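Local coordinates for CAMK/CAMK2 protein kinase (Salpingoeca rosetta, PDB 5IG1), which probably transfers phosphate from ATP to serine and threonine side chains as a Ca2+/calmodulin-dependent kinase, represented here by its kinase domain, at residues Y113-L126 with W202-G214. Residues are numbered along the deposited sequence; the frame is centred on the assembly and turned at random.
Sequences YNEKDASACMHQIL and WACGVILYILLVG
The phenol ring of Tyr-113 meets Leu-211 edge-on, with the carbonyl O of Leu-211 lying in the ring plane beside OH. A hydrogen bond runs from OH to that O; this bond is modelled too short for its length to be relied on. Ile-107 of helix 103-107 and Thr-290 and Leu-291 of helix 288-302 also touch the tyrosine. With CG anti to the backbone N (chi1 175°), the ring extends from the loop before helix 115-126 to the last turn of helix 202-213. Next along the contact, Ala-118 CB sits 4.0 Å from Leu-211 CB and 3.9 Å from Leu-212 CD2. These two helices, alphaE and alphaF of the kinase C-lobe, run nearly antiparallel at 154°, their axes 9.5 Å apart, and pack inside the helical lobe away from the ATP site. Met-122 fills the middle of the interface: its CG lies 3.6 Å from both Leu-211 CD1 and Leu-208 CD1, and its side chain crosses that of Leu-208 at about a right angle. Bends at chi2 and chi3 fold the thioether back, bringing CE to 3.9 Å from Cys-204 CB. On the next turn, Cys-204 SG is approached by two methyls, Ile-125 CG2 at 4.0 Å and Leu-126 CD2 at 4.1 Å. At the other end Glu-115 turns its aliphatic CG to Leu-212 CD2, while the carboxylate OE1 of this buried residue is hydrogen-bonded to Thr-246 OG1, Trp-275 NE1 and Gly-283 N. Asn-114 N-caps the same helix, its OD1 accepting from Asp-117 N above the carbonyl plane.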
loop_
_atom_site.group_PDB
_atom_site.type_symbol
_atom_site.label_atom_id
_atom_site.label_comp_id
_atom_site.label_asym_id
_atom_site.label_seq_id
_atom_site.Cartn_x
_atom_site.Cartn_y
_atom_site.Cartn_z
ATOM N N TYR A 113 -10.545 -13.144 13.183
ATOM C CA TYR A 113 -10.104 -12.736 11.857
ATOM C C TYR A 113 -10.372 -13.898 10.918
ATOM O O TYR A 113 -9.924 -15.020 11.174
ATOM C CB TYR A 113 -8.621 -12.353 11.858
ATOM C CG TYR A 113 -8.064 -12.035 10.495
ATOM C CD1 TYR A 113 -8.377 -10.846 9.858
ATOM C CD2 TYR A 113 -7.218 -12.920 9.850
ATOM C CE1 TYR A 113 -7.869 -10.550 8.608
ATOM C CE2 TYR A 113 -6.703 -12.636 8.606
ATOM C CZ TYR A 113 -7.034 -11.450 7.982
ATOM O OH TYR A 113 -6.526 -11.155 6.733
ATOM N N ASN A 114 -11.119 -13.636 9.851
ATOM C CA ASN A 114 -11.515 -14.673 8.919
ATOM C C ASN A 114 -11.414 -14.121 7.505
ATOM O O ASN A 114 -11.058 -12.957 7.292
ATOM C CB ASN A 114 -12.927 -15.181 9.231
ATOM C CG ASN A 114 -13.972 -14.085 9.176
ATOM O OD1 ASN A 114 -13.652 -12.897 9.201
ATOM N ND2 ASN A 114 -15.237 -14.485 9.115
ATOM N N GLU A 115 -11.740 -14.970 6.528
ATOM C CA GLU A 115 -11.641 -14.555 5.135
ATOM C C GLU A 115 -12.539 -13.369 4.842
ATOM O O GLU A 115 -12.240 -12.586 3.939
ATOM C CB GLU A 115 -12.008 -15.702 4.195
ATOM C CG GLU A 115 -11.004 -16.818 4.086
ATOM C CD GLU A 115 -11.410 -17.803 3.017
ATOM O OE1 GLU A 115 -12.184 -17.398 2.124
ATOM O OE2 GLU A 115 -10.974 -18.975 3.072
ATOM N N LYS A 116 -13.659 -13.241 5.558
ATOM C CA LYS A 116 -14.556 -12.114 5.320
ATOM C C LYS A 116 -13.881 -10.795 5.670
ATOM O O LYS A 116 -13.995 -9.817 4.921
ATOM C CB LYS A 116 -15.851 -12.299 6.111
ATOM C CG LYS A 116 -16.655 -13.523 5.702
ATOM C CD LYS A 116 -17.938 -13.629 6.493
ATOM C CE LYS A 116 -18.645 -14.952 6.237
ATOM N NZ LYS A 116 -19.041 -15.101 4.814
ATOM N N ASP A 117 -13.167 -10.750 6.798
ATOM C CA ASP A 117 -12.384 -9.562 7.125
ATOM C C ASP A 117 -11.334 -9.292 6.055
ATOM O O ASP A 117 -11.173 -8.155 5.594
ATOM C CB ASP A 117 -11.726 -9.725 8.493
ATOM C CG ASP A 117 -12.735 -9.906 9.605
ATOM O OD1 ASP A 117 -13.946 -9.790 9.323
ATOM O OD2 ASP A 117 -12.322 -10.148 10.761
ATOM N N ALA A 118 -10.613 -10.339 5.640
ATOM C CA ALA A 118 -9.598 -10.170 4.607
ATOM C C ALA A 118 -10.211 -9.674 3.306
ATOM O O ALA A 118 -9.568 -8.938 2.547
ATOM C CB ALA A 118 -8.854 -11.487 4.387
ATOM N N SER A 119 -11.458 -10.051 3.043
ATOM C CA SER A 119 -12.153 -9.616 1.845
ATOM C C SER A 119 -12.623 -8.179 1.972
ATOM O O SER A 119 -12.714 -7.474 0.967
ATOM C CB SER A 119 -13.337 -10.545 1.563
ATOM O OG SER A 119 -13.972 -10.218 0.338
ATOM N N ALA A 120 -12.950 -7.737 3.185
ATOM C CA ALA A 120 -13.276 -6.332 3.395
ATOM C C ALA A 120 -12.044 -5.463 3.183
ATOM O O ALA A 120 -12.100 -4.439 2.487
ATOM C CB ALA A 120 -13.847 -6.136 4.797
ATOM N N CYS A 121 -10.914 -5.870 3.766
ATOM C CA CYS A 121 -9.663 -5.157 3.540
ATOM C C CYS A 121 -9.327 -5.114 2.057
ATOM O O CYS A 121 -9.077 -4.041 1.489
ATOM C CB CYS A 121 -8.534 -5.822 4.327
ATOM S SG CYS A 121 -8.752 -5.807 6.108
ATOM N N MET A 122 -9.334 -6.278 1.407
ATOM C CA MET A 122 -8.990 -6.321 -0.008
ATOM C C MET A 122 -9.991 -5.552 -0.845
ATOM O O MET A 122 -9.633 -5.012 -1.892
ATOM C CB MET A 122 -8.900 -7.765 -0.492
ATOM C CG MET A 122 -7.573 -8.400 -0.174
ATOM S SD MET A 122 -6.271 -7.481 -0.998
ATOM C CE MET A 122 -6.917 -7.476 -2.663
ATOM N N HIS A 123 -11.247 -5.511 -0.420
ATOM C CA HIS A 123 -12.233 -4.727 -1.145
ATOM C C HIS A 123 -11.871 -3.251 -1.101
ATOM O O HIS A 123 -11.902 -2.565 -2.127
ATOM C CB HIS A 123 -13.627 -4.958 -0.565
ATOM C CG HIS A 123 -14.684 -4.116 -1.205
ATOM N ND1 HIS A 123 -15.470 -4.565 -2.245
ATOM C CD2 HIS A 123 -15.068 -2.839 -0.970
ATOM C CE1 HIS A 123 -16.301 -3.607 -2.612
ATOM N NE2 HIS A 123 -16.076 -2.549 -1.855
ATOM N N GLN A 124 -11.516 -2.746 0.085
ATOM C CA GLN A 124 -11.128 -1.344 0.191
ATOM C C GLN A 124 -9.863 -1.049 -0.612
ATOM O O GLN A 124 -9.809 -0.056 -1.356
ATOM C CB GLN A 124 -10.946 -0.980 1.658
ATOM C CG GLN A 124 -12.180 -1.277 2.484
ATOM C CD GLN A 124 -11.936 -1.137 3.972
ATOM O OE1 GLN A 124 -11.605 -0.058 4.454
ATOM N NE2 GLN A 124 -12.086 -2.237 4.707
ATOM N N ILE A 125 -8.841 -1.899 -0.479
ATOM C CA ILE A 125 -7.618 -1.725 -1.259
ATOM C C ILE A 125 -7.941 -1.704 -2.747
ATOM O O ILE A 125 -7.492 -0.825 -3.492
ATOM C CB ILE A 125 -6.606 -2.836 -0.920
ATOM C CG1 ILE A 125 -6.257 -2.808 0.565
ATOM C CG2 ILE A 125 -5.351 -2.712 -1.786
ATOM C CD1 ILE A 125 -5.451 -3.997 1.010
ATOM N N LEU A 126 -8.750 -2.663 -3.195
ATOM C CA LEU A 126 -9.078 -2.764 -4.611
ATOM C C LEU A 126 -9.861 -1.550 -5.089
ATOM O O LEU A 126 -9.648 -1.083 -6.205
ATOM C CB LEU A 126 -9.863 -4.048 -4.886
ATOM C CG LEU A 126 -9.028 -5.326 -4.985
ATOM C CD1 LEU A 126 -9.930 -6.525 -5.203
ATOM C CD2 LEU A 126 -8.008 -5.220 -6.111
ATOM N N TRP A 202 -0.757 -7.520 -9.095
ATOM C CA TRP A 202 0.163 -8.533 -8.598
ATOM C C TRP A 202 0.390 -8.362 -7.102
ATOM O O TRP A 202 0.188 -9.300 -6.321
ATOM C CB TRP A 202 1.485 -8.467 -9.360
ATOM C CG TRP A 202 2.468 -9.484 -8.894
ATOM C CD1 TRP A 202 3.372 -9.346 -7.884
ATOM C CD2 TRP A 202 2.634 -10.807 -9.405
ATOM N NE1 TRP A 202 4.097 -10.502 -7.740
ATOM C CE2 TRP A 202 3.664 -11.413 -8.667
ATOM C CE3 TRP A 202 2.016 -11.536 -10.424
ATOM C CZ2 TRP A 202 4.093 -12.715 -8.914
ATOM C CZ3 TRP A 202 2.444 -12.830 -10.667
ATOM C CH2 TRP A 202 3.469 -13.405 -9.913
ATOM N N ALA A 203 0.774 -7.153 -6.681
ATOM C CA ALA A 203 1.009 -6.925 -5.261
ATOM C C ALA A 203 -0.214 -7.311 -4.442
ATOM O O ALA A 203 -0.087 -7.958 -3.392
ATOM C CB ALA A 203 1.387 -5.467 -5.010
ATOM N N CYS A 204 -1.410 -6.971 -4.935
ATOM C CA CYS A 204 -2.619 -7.308 -4.190
ATOM C C CYS A 204 -2.691 -8.806 -3.943
ATOM O O CYS A 204 -2.937 -9.249 -2.814
ATOM C CB CYS A 204 -3.862 -6.810 -4.928
ATOM S SG CYS A 204 -4.143 -5.054 -4.753
ATOM N N GLY A 205 -2.427 -9.598 -4.981
ATOM C CA GLY A 205 -2.342 -11.037 -4.827
ATOM C C GLY A 205 -1.409 -11.406 -3.696
ATOM O O GLY A 205 -1.817 -12.078 -2.740
ATOM N N VAL A 206 -0.170 -10.912 -3.765
ATOM C CA VAL A 206 0.806 -11.217 -2.725
ATOM C C VAL A 206 0.271 -10.793 -1.371
ATOM O O VAL A 206 0.441 -11.496 -0.369
ATOM C CB VAL A 206 2.149 -10.538 -3.044
ATOM C CG1 VAL A 206 3.188 -10.911 -2.016
ATOM C CG2 VAL A 206 2.610 -10.925 -4.441
ATOM N N ILE A 207 -0.400 -9.640 -1.322
ATOM C CA ILE A 207 -0.961 -9.155 -0.066
ATOM C C ILE A 207 -2.099 -10.061 0.385
ATOM O O ILE A 207 -2.157 -10.490 1.547
ATOM C CB ILE A 207 -1.423 -7.696 -0.232
ATOM C CG1 ILE A 207 -0.218 -6.774 -0.421
ATOM C CG2 ILE A 207 -2.282 -7.246 0.941
ATOM C CD1 ILE A 207 -0.609 -5.373 -0.802
ATOM N N LEU A 208 -2.997 -10.398 -0.544
ATOM C CA LEU A 208 -4.156 -11.210 -0.193
ATOM C C LEU A 208 -3.714 -12.549 0.384
ATOM O O LEU A 208 -4.181 -12.963 1.454
ATOM C CB LEU A 208 -5.046 -11.393 -1.422
ATOM C CG LEU A 208 -6.237 -12.341 -1.286
ATOM C CD1 LEU A 208 -7.052 -12.002 -0.040
ATOM C CD2 LEU A 208 -7.112 -12.290 -2.534
ATOM N N TYR A 209 -2.784 -13.220 -0.304
ATOM C CA TYR A 209 -2.120 -14.413 0.209
ATOM C C TYR A 209 -1.743 -14.251 1.676
ATOM O O TYR A 209 -2.162 -15.044 2.529
ATOM C CB TYR A 209 -0.881 -14.697 -0.643
ATOM C CG TYR A 209 -0.258 -16.059 -0.486
ATOM C CD1 TYR A 209 0.603 -16.332 0.562
ATOM C CD2 TYR A 209 -0.488 -17.058 -1.418
ATOM C CE1 TYR A 209 1.201 -17.576 0.697
ATOM C CE2 TYR A 209 0.105 -18.301 -1.294
ATOM C CZ TYR A 209 0.944 -18.554 -0.230
ATOM O OH TYR A 209 1.529 -19.789 -0.096
ATOM N N ILE A 210 -0.979 -13.201 1.989
ATOM C CA ILE A 210 -0.575 -12.985 3.376
ATOM C C ILE A 210 -1.808 -12.872 4.264
ATOM O O ILE A 210 -1.939 -13.581 5.270
ATOM C CB ILE A 210 0.324 -11.743 3.486
ATOM C CG1 ILE A 210 1.478 -11.856 2.491
ATOM C CG2 ILE A 210 0.873 -11.626 4.890
ATOM C CD1 ILE A 210 2.269 -10.577 2.324
ATOM N N LEU A 211 -2.758 -12.024 3.855
ATOM C CA LEU A 211 -3.990 -11.817 4.603
ATOM C C LEU A 211 -4.677 -13.124 4.962
ATOM O O LEU A 211 -5.391 -13.179 5.965
ATOM C CB LEU A 211 -4.953 -10.936 3.793
ATOM C CG LEU A 211 -4.666 -9.433 3.720
ATOM C CD1 LEU A 211 -5.735 -8.695 2.916
ATOM C CD2 LEU A 211 -4.586 -8.866 5.121
ATOM N N LEU A 212 -4.467 -14.184 4.180
ATOM C CA LEU A 212 -5.132 -15.443 4.467
ATOM C C LEU A 212 -4.314 -16.356 5.371
ATOM O O LEU A 212 -4.902 -17.040 6.220
ATOM C CB LEU A 212 -5.457 -16.169 3.161
ATOM C CG LEU A 212 -6.381 -15.368 2.241
ATOM C CD1 LEU A 212 -6.822 -16.177 1.042
ATOM C CD2 LEU A 212 -7.581 -14.866 3.030
ATOM N N VAL A 213 -2.987 -16.377 5.236
ATOM C CA VAL A 213 -2.180 -17.368 5.947
ATOM C C VAL A 213 -1.064 -16.766 6.778
ATOM O O VAL A 213 -0.494 -17.484 7.621
ATOM C CB VAL A 213 -1.594 -18.433 4.982
ATOM C CG1 VAL A 213 -2.699 -19.342 4.417
ATOM C CG2 VAL A 213 -0.789 -17.772 3.857
ATOM N N GLY A 214 -0.663 -15.509 6.586
ATOM C CA GLY A 214 0.316 -14.909 7.458
ATOM C C GLY A 214 1.746 -14.986 6.988
ATOM O O GLY A 214 2.632 -14.532 7.716
#